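Side-chain contacts in transcriptional repressor (Vibrio fischeri, PDB 3KV1), which probably represses transcription as a SorC-family regulator, its sugar-binding domain being expected to sense a carbohydrate ligand: residues S46-L49 / N50-Q54; F170-P173 / K174-V177; E214-D217 / L218-I221. All blocks are in the same frame, centred on the assembly; numbering follows the deposited sequence.

Contact 1: residues S46-L49 / N50-Q54; sequences SSYL and NNNLQ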
loop_
_atom_site.group_PDB
_atom_site.type_symbol
_atom_site.label_atom_id
_atom_site.label_comp_id
_atom_site.label_asym_id
_atom_site.label_seq_id
_atom_site.Cartn_x
_atom_site.Cartn_y
_atom_site.Cartn_z
ATOM N N SER A 46 -3.374 -5.026 23.042
ATOM C CA SER A 46 -3.118 -3.571 22.921
ATOM C C SER A 46 -2.236 -3.075 24.072
ATOM O O SER A 46 -1.283 -2.301 23.879
ATOM C CB SER A 46 -4.433 -2.778 22.907
ATOM O OG SER A 46 -4.198 -1.365 22.799
ATOM N N SER A 47 -2.576 -3.517 25.275
ATOM C CA SER A 47 -1.817 -3.158 26.449
ATOM C C SER A 47 -0.409 -3.746 26.421
ATOM O O SER A 47 0.559 -3.057 26.777
ATOM C CB SER A 47 -2.555 -3.597 27.713
ATOM O OG SER A 47 -1.739 -3.285 28.812
ATOM N N TYR A 48 -0.297 -5.013 26.016
ATOM C CA TYR A 48 1.003 -5.667 25.867
ATOM C C TYR A 48 1.878 -4.852 24.887
ATOM O O TYR A 48 3.041 -4.568 25.178
ATOM C CB TYR A 48 0.839 -7.142 25.416
ATOM C CG TYR A 48 2.134 -7.767 24.909
ATOM C CD1 TYR A 48 3.026 -8.372 25.785
ATOM C CD2 TYR A 48 2.448 -7.736 23.558
ATOM C CE1 TYR A 48 4.225 -8.934 25.303
ATOM C CE2 TYR A 48 3.614 -8.298 23.075
ATOM C CZ TYR A 48 4.498 -8.874 23.953
ATOM O OH TYR A 48 5.671 -9.401 23.439
ATOM N N LEU A 49 1.335 -4.484 23.732
ATOM C CA LEU A 49 2.117 -3.682 22.783
ATOM C C LEU A 49 2.447 -2.301 23.335
ATOM O O LEU A 49 3.567 -1.786 23.157
ATOM C CB LEU A 49 1.384 -3.517 21.466
ATOM C CG LEU A 49 1.283 -4.796 20.627
ATOM C CD1 LEU A 49 0.479 -4.472 19.366
ATOM C CD2 LEU A 49 2.679 -5.294 20.240
ATOM N N ASN A 50 1.491 -1.706 24.034
ATOM C CA ASN A 50 1.753 -0.393 24.641
ATOM C C ASN A 50 3.001 -0.410 25.518
ATOM O O ASN A 50 3.820 0.525 25.485
ATOM C CB ASN A 50 0.541 0.032 25.497
ATOM C CG ASN A 50 0.699 1.419 26.087
ATOM O OD1 ASN A 50 1.183 2.338 25.431
ATOM N ND2 ASN A 50 0.258 1.582 27.336
ATOM N N ASN A 51 3.138 -1.460 26.328
ATOM C CA ASN A 51 4.277 -1.567 27.238
ATOM C C ASN A 51 5.565 -2.041 26.571
ATOM O O ASN A 51 6.654 -1.704 27.020
ATOM C CB ASN A 51 3.950 -2.527 28.372
ATOM C CG ASN A 51 2.857 -2.012 29.286
ATOM O OD1 ASN A 51 2.789 -0.832 29.584
ATOM N ND2 ASN A 51 2.012 -2.915 29.753
ATOM N N ASN A 52 5.466 -2.826 25.502
ATOM C CA ASN A 52 6.681 -3.502 25.007
ATOM C C ASN A 52 7.262 -2.998 23.703
ATOM O O ASN A 52 8.450 -3.210 23.427
ATOM C CB ASN A 52 6.448 -5.018 24.912
ATOM C CG ASN A 52 6.351 -5.662 26.278
ATOM O OD1 ASN A 52 7.365 -5.997 26.867
ATOM N ND2 ASN A 52 5.133 -5.793 26.806
ATOM N N LEU A 53 6.444 -2.330 22.897
ATOM C CA LEU A 53 6.882 -1.922 21.560
ATOM C C LEU A 53 7.648 -0.596 21.652
ATOM O O LEU A 53 7.058 0.465 21.790
ATOM C CB LEU A 53 5.653 -1.801 20.637
ATOM C CG LEU A 53 5.926 -1.325 19.219
ATOM C CD1 LEU A 53 6.917 -2.257 18.524
ATOM C CD2 LEU A 53 4.586 -1.267 18.447
ATOM N N GLN A 54 8.976 -0.644 21.583
ATOM C CA GLN A 54 9.768 0.579 21.759
ATOM C C GLN A 54 9.906 1.383 20.464
ATOM O O GLN A 54 9.786 0.827 19.373
ATOM C CB GLN A 54 11.174 0.230 22.276
ATOM C CG GLN A 54 11.178 -0.580 23.601
ATOM C CD GLN A 54 10.402 0.141 24.701
ATOM O OE1 GLN A 54 10.801 1.218 25.144
ATOM N NE2 GLN A 54 9.284 -0.438 25.127
HETATM O O HOH W 1 -1.113 -0.609 28.936
#
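Tyr-48 and Asn-52 meet one turn apart in the last turn of helix 34-52, a local contact where the helix ends and the chain turns toward strand 58-61. Asn-52 ND2 gives a nearly straight bond (N-H...O 166°) to Tyr-48 O at 2.9 Å, with that oxygen in the plane of the Asn-52 amide. The backbone N of Asn-52 is divided weakly between Tyr-48 O and Leu-49 O, and the side-chain amide adds a stronger bond to the Tyr-48 carbonyl. CG of Tyr-48 lies anti to its backbone N (chi1 165°), which swings the ring along the helix, and the Asn-52 amide lies over one face of it, Asn-52 ND2 3.5 Å from Tyr-48 CD1; the two planes are 28° apart. An asparagine suits this place because its short arm can turn back to a carbonyl of the preceding turn. The helix closes with Leu-53 N bonded to Leu-49 O at 2.9 Å, Leu-53 being the first residue to leave helical angles. In this alpha/beta domain, Rossmann-like by its family, the apolar side of the turn faces the sheet: Tyr-48 and Leu-53 both touch Phe-151 of strand 151-158. On another side, a water links Ser-47 OG (2.8 Å) to Asn-50 ND2 (3.0 Å), while Asn-50 OD1 accepts from Thr-78 N.

Contact 2: residues F170-P173 / K174-V177; sequences FFTP and KEFV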
loop_
_atom_site.group_PDB
_atom_site.type_symbol
_atom_site.label_atom_id
_atom_site.label_comp_id
_atom_site.label_asym_id
_atom_site.label_seq_id
_atom_site.Cartn_x
_atom_site.Cartn_y
_atom_site.Cartn_z
ATOM N N PHE A 170 -9.134 -17.414 -6.649
ATOM C CA PHE A 170 -7.710 -17.726 -6.728
ATOM C C PHE A 170 -7.423 -19.228 -6.549
ATOM O O PHE A 170 -6.329 -19.703 -6.875
ATOM C CB PHE A 170 -6.917 -16.889 -5.714
ATOM C CG PHE A 170 -7.018 -15.387 -5.932
ATOM C CD1 PHE A 170 -6.268 -14.775 -6.918
ATOM C CD2 PHE A 170 -7.820 -14.595 -5.108
ATOM C CE1 PHE A 170 -6.335 -13.392 -7.116
ATOM C CE2 PHE A 170 -7.887 -13.221 -5.288
ATOM C CZ PHE A 170 -7.150 -12.621 -6.296
ATOM N N PHE A 171 -8.409 -19.968 -6.054
ATOM C CA PHE A 171 -8.220 -21.376 -5.697
ATOM C C PHE A 171 -9.593 -22.035 -5.883
ATOM O O PHE A 171 -10.608 -21.439 -5.531
ATOM C CB PHE A 171 -7.811 -21.413 -4.221
ATOM C CG PHE A 171 -7.043 -22.640 -3.791
ATOM C CD1 PHE A 171 -5.955 -23.110 -4.511
ATOM C CD2 PHE A 171 -7.368 -23.263 -2.592
ATOM C CE1 PHE A 171 -5.234 -24.212 -4.062
ATOM C CE2 PHE A 171 -6.663 -24.374 -2.141
ATOM C CZ PHE A 171 -5.595 -24.847 -2.870
ATOM N N THR A 172 -9.648 -23.250 -6.418
ATOM C CA THR A 172 -10.945 -23.902 -6.617
ATOM C C THR A 172 -11.504 -24.477 -5.300
ATOM O O THR A 172 -10.750 -24.829 -4.404
ATOM C CB THR A 172 -10.894 -25.046 -7.679
ATOM O OG1 THR A 172 -10.175 -26.160 -7.152
ATOM C CG2 THR A 172 -10.211 -24.597 -8.968
ATOM N N PRO A 173 -12.840 -24.578 -5.190
ATOM C CA PRO A 173 -13.442 -25.272 -4.040
ATOM C C PRO A 173 -12.864 -26.686 -3.906
ATOM O O PRO A 173 -12.581 -27.155 -2.802
ATOM C CB PRO A 173 -14.934 -25.342 -4.418
ATOM C CG PRO A 173 -15.139 -24.139 -5.332
ATOM C CD PRO A 173 -13.847 -23.998 -6.100
ATOM N N LYS A 174 -12.708 -27.371 -5.035
ATOM C CA LYS A 174 -12.137 -28.717 -5.025
ATOM C C LYS A 174 -10.731 -28.714 -4.410
ATOM O O LYS A 174 -10.426 -29.536 -3.541
ATOM C CB LYS A 174 -12.120 -29.300 -6.441
ATOM C CG LYS A 174 -11.506 -30.682 -6.553
ATOM C CD LYS A 174 -11.665 -31.219 -7.980
ATOM C CE LYS A 174 -11.073 -32.630 -8.147
ATOM N NZ LYS A 174 -9.597 -32.608 -7.912
ATOM N N GLU A 175 -9.886 -27.777 -4.846
ATOM C CA GLU A 175 -8.533 -27.641 -4.291
ATOM C C GLU A 175 -8.555 -27.352 -2.786
ATOM O O GLU A 175 -7.742 -27.874 -2.017
ATOM C CB GLU A 175 -7.752 -26.533 -5.034
ATOM C CG GLU A 175 -7.405 -26.902 -6.473
ATOM C CD GLU A 175 -6.562 -25.840 -7.183
ATOM O OE1 GLU A 175 -7.015 -24.672 -7.336
ATOM O OE2 GLU A 175 -5.435 -26.179 -7.590
ATOM N N PHE A 176 -9.503 -26.521 -2.376
ATOM C CA PHE A 176 -9.666 -26.153 -0.967
ATOM C C PHE A 176 -10.003 -27.352 -0.067
ATOM O O PHE A 176 -9.390 -27.566 0.977
ATOM C CB PHE A 176 -10.751 -25.082 -0.851
ATOM C CG PHE A 176 -10.806 -24.416 0.490
ATOM C CD1 PHE A 176 -9.914 -23.398 0.804
ATOM C CD2 PHE A 176 -11.741 -24.806 1.434
ATOM C CE1 PHE A 176 -9.958 -22.776 2.038
ATOM C CE2 PHE A 176 -11.792 -24.185 2.671
ATOM C CZ PHE A 176 -10.897 -23.176 2.971
ATOM N N VAL A 177 -10.975 -28.164 -0.480
ATOM C CA VAL A 177 -11.315 -29.327 0.309
ATOM C C VAL A 177 -10.134 -30.266 0.337
ATOM O O VAL A 177 -9.842 -30.866 1.369
ATOM C CB VAL A 177 -12.523 -30.098 -0.295
ATOM C CG1 VAL A 177 -12.653 -31.451 0.382
ATOM C CG2 VAL A 177 -13.779 -29.268 -0.158
#
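Thr-172 and Glu-175 hold each other through two reciprocal hydrogen bonds, Glu-175 N to Thr-172 OG1 at 2.8 Å and Thr-172 N to Glu-175 OE1 at 3.1 Å. This is a capping box at the start of helix 173-181, with Thr-172 as the N-cap: each side chain accepts from the other's backbone N-H. The second bond is almost perfectly straight (177°) and uses the anti lone pair of OE1, the one pointing away from OE2. Threonine suits the N-cap because its hydroxyl sits on a short branch; here OG1 stands between the backbone N and the carbonyl carbon (chi1 71°), from where it faces the first turn. Glutamate suits the third position after it, since its chain, extended beyond CG, is long enough to come back over the cap. Its negative charge near the helix N-terminus would also be expected to interact well with the helix dipole. The other carboxylate oxygen, OE2, forms a salt bridge with Arg-209, which also binds the carbonyl of Phe-170 and so ties the incoming loop to the same charged group. Pro-173, which has no N-H to offer, fits the first turn, and its carbonyl accepts from Val-177 N at 3.0 Å; Thr-172 O accepts from Phe-176 N.

Next to the polar box, against Glu-175 CB, lies the Phe-171 ring, which also touches Leu-205 and Met-206, while Phe-176 and Pro-173 lean on Val-166 of helix 164-167. Phe-171 CD2 comes to the edge of the Phe-176 ring and lies 4.2 Å from Phe-176 CB. Over one face of the Phe-171 ring, offset toward its rim, Glu-175 CB makes a CH-pi contact 3.6 Å from the centroid.

Contact 3: residues E214-D217 / L218-I221; sequences EMED and LRQI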
loop_
_atom_site.group_PDB
_atom_site.type_symbol
_atom_site.label_atom_id
_atom_site.label_comp_id
_atom_site.label_asym_id
_atom_site.label_seq_id
_atom_site.Cartn_x
_atom_site.Cartn_y
_atom_site.Cartn_z
ATOM N N GLU A 214 6.542 -16.624 5.572
ATOM C CA GLU A 214 6.294 -18.053 5.790
ATOM C C GLU A 214 6.622 -18.472 7.220
ATOM O O GLU A 214 7.144 -17.685 8.019
ATOM C CB GLU A 214 7.092 -18.905 4.794
ATOM C CG GLU A 214 8.590 -18.702 4.872
ATOM C CD GLU A 214 9.344 -19.551 3.859
ATOM O OE1 GLU A 214 9.533 -19.086 2.718
ATOM O OE2 GLU A 214 9.734 -20.687 4.202
HETATM N N MSE A 215 6.307 -19.725 7.532
HETATM C CA MSE A 215 6.459 -20.232 8.905
HETATM C C MSE A 215 7.883 -20.065 9.438
HETATM O O MSE A 215 8.079 -19.678 10.583
HETATM C CB MSE A 215 6.080 -21.718 8.972
HETATM C CG MSE A 215 5.914 -22.172 10.401
HETATM SE SE MSE A 215 4.234 -21.472 11.062
HETATM C CE MSE A 215 2.998 -22.346 9.845
ATOM N N GLU A 216 8.878 -20.336 8.608
ATOM C CA GLU A 216 10.260 -20.195 9.068
ATOM C C GLU A 216 10.626 -18.754 9.449
ATOM O O GLU A 216 11.490 -18.528 10.294
ATOM C CB GLU A 216 11.238 -20.739 8.032
ATOM C CG GLU A 216 12.625 -20.988 8.587
ATOM C CD GLU A 216 12.655 -22.043 9.700
ATOM O OE1 GLU A 216 11.731 -22.887 9.793
ATOM O OE2 GLU A 216 13.620 -22.028 10.490
ATOM N N ASP A 217 9.996 -17.775 8.807
ATOM C CA ASP A 217 10.220 -16.383 9.193
ATOM C C ASP A 217 9.663 -16.165 10.580
ATOM O O ASP A 217 10.308 -15.539 11.419
ATOM C CB ASP A 217 9.538 -15.408 8.233
ATOM C CG ASP A 217 10.033 -15.553 6.804
ATOM O OD1 ASP A 217 11.259 -15.726 6.590
ATOM O OD2 ASP A 217 9.183 -15.503 5.897
ATOM N N LEU A 218 8.454 -16.663 10.841
ATOM C CA LEU A 218 7.869 -16.470 12.161
ATOM C C LEU A 218 8.728 -17.172 13.220
ATOM O O LEU A 218 8.801 -16.726 14.370
ATOM C CB LEU A 218 6.420 -17.033 12.240
ATOM C CG LEU A 218 5.318 -16.263 11.512
ATOM C CD1 LEU A 218 3.919 -16.977 11.668
ATOM C CD2 LEU A 218 5.227 -14.804 11.999
ATOM N N ARG A 219 9.380 -18.270 12.851
ATOM C CA ARG A 219 10.148 -19.015 13.849
ATOM C C ARG A 219 11.308 -18.152 14.384
ATOM O O ARG A 219 11.740 -18.323 15.531
ATOM C CB ARG A 219 10.691 -20.316 13.260
ATOM C CG ARG A 219 11.202 -21.336 14.288
ATOM C CD ARG A 219 11.603 -22.690 13.608
ATOM N NE ARG A 219 10.474 -23.275 12.881
ATOM C CZ ARG A 219 9.394 -23.779 13.471
ATOM N NH1 ARG A 219 9.325 -23.839 14.806
ATOM N NH2 ARG A 219 8.397 -24.260 12.734
ATOM N N GLN A 220 11.819 -17.248 13.552
ATOM C CA GLN A 220 12.933 -16.387 13.969
ATOM C C GLN A 220 12.540 -14.950 14.340
ATOM O O GLN A 220 13.409 -14.123 14.533
ATOM C CB GLN A 220 14.072 -16.376 12.927
ATOM C CG GLN A 220 13.671 -15.914 11.516
ATOM C CD GLN A 220 13.593 -14.396 11.356
ATOM O OE1 GLN A 220 14.538 -13.678 11.702
ATOM N NE2 GLN A 220 12.489 -13.904 10.776
ATOM N N ILE A 221 11.244 -14.657 14.456
ATOM C CA ILE A 221 10.809 -13.359 14.963
ATOM C C ILE A 221 10.722 -13.509 16.495
ATOM O O ILE A 221 10.113 -14.440 16.991
ATOM C CB ILE A 221 9.446 -12.923 14.330
ATOM C CG1 ILE A 221 9.689 -12.467 12.877
ATOM C CG2 ILE A 221 8.760 -11.815 15.162
ATOM C CD1 ILE A 221 8.423 -12.023 12.158
HETATM O O HOH W 2 9.156 -23.837 10.219
#
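Glu-216 and Arg-219, three residues apart on the short helix 215-219, form a salt bridge that is long and weak as a hydrogen bond, with Glu-216 OE1 3.4 Å from Arg-219 NE. The oxygen lies at the edge of the guanidinium, in its plane, although the carboxylate plane is turned 39° from it. A water bridges the pair as well, donating to Glu-216 OE1 at 2.8 Å and accepting from Arg-219 NH2 at 2.7 Å. Arginine suits this position because it can serve several acceptors at once: its NH1 goes on to bind Thr-243 O.

Asp-217 O accepts twice near the end of the helix. Gln-220 N comes at 3.1 Å from above the carbonyl plane. In the conformer given, one of two modelled, Gln-220 NE2 approaches the same oxygen at 2.8 Å in that plane, on a lone pair. There CG of Gln-220 lies between its backbone N and carbonyl carbon (chi1 58°), folding the amide back against the turn, and NE2 also donates to Arg-147 O. At the other end, the side chain of Asp-217 turns to the helix start, where OD2 accepts from Glu-214 N at 2.9 Å, and OD1 is paired with Arg-147 in a salt bridge. The buried aspartate thus has both oxygens satisfied. Between these ends run the helical bonds Leu-218 N to Glu-214 O and Arg-219 N to Met-215 O.

The apolar side of the helix lies on the sheet: selenomethionine Met-215 and Leu-218 pack on Ile-189 of strand 185-189, Leu-218 and Ile-221 on Ala-152 of strand 151-158, just before the chain enters strand 223-227.

Overall arrangement
The three contacts follow one another along the chain without overlap: contact 1 closes helix 34-52, contact 2 opens helix 173-181, and contact 3 lies on the short helix 215-219. They do not touch. Between centres, contacts 1 and 3 are about 21 Å apart, contacts 2 and 3 about 26 Å, and contacts 1 and 2, on opposite sides of the chain's centre, about 39 Å. Strand 151-158 of the mixed sheet is shared by contacts 1 and 3, through Phe-151 and Ala-152, whereas contact 2 is a surface cap. In each, side chains bond to the backbone near a helix end, all within one putative sugar-binding domain.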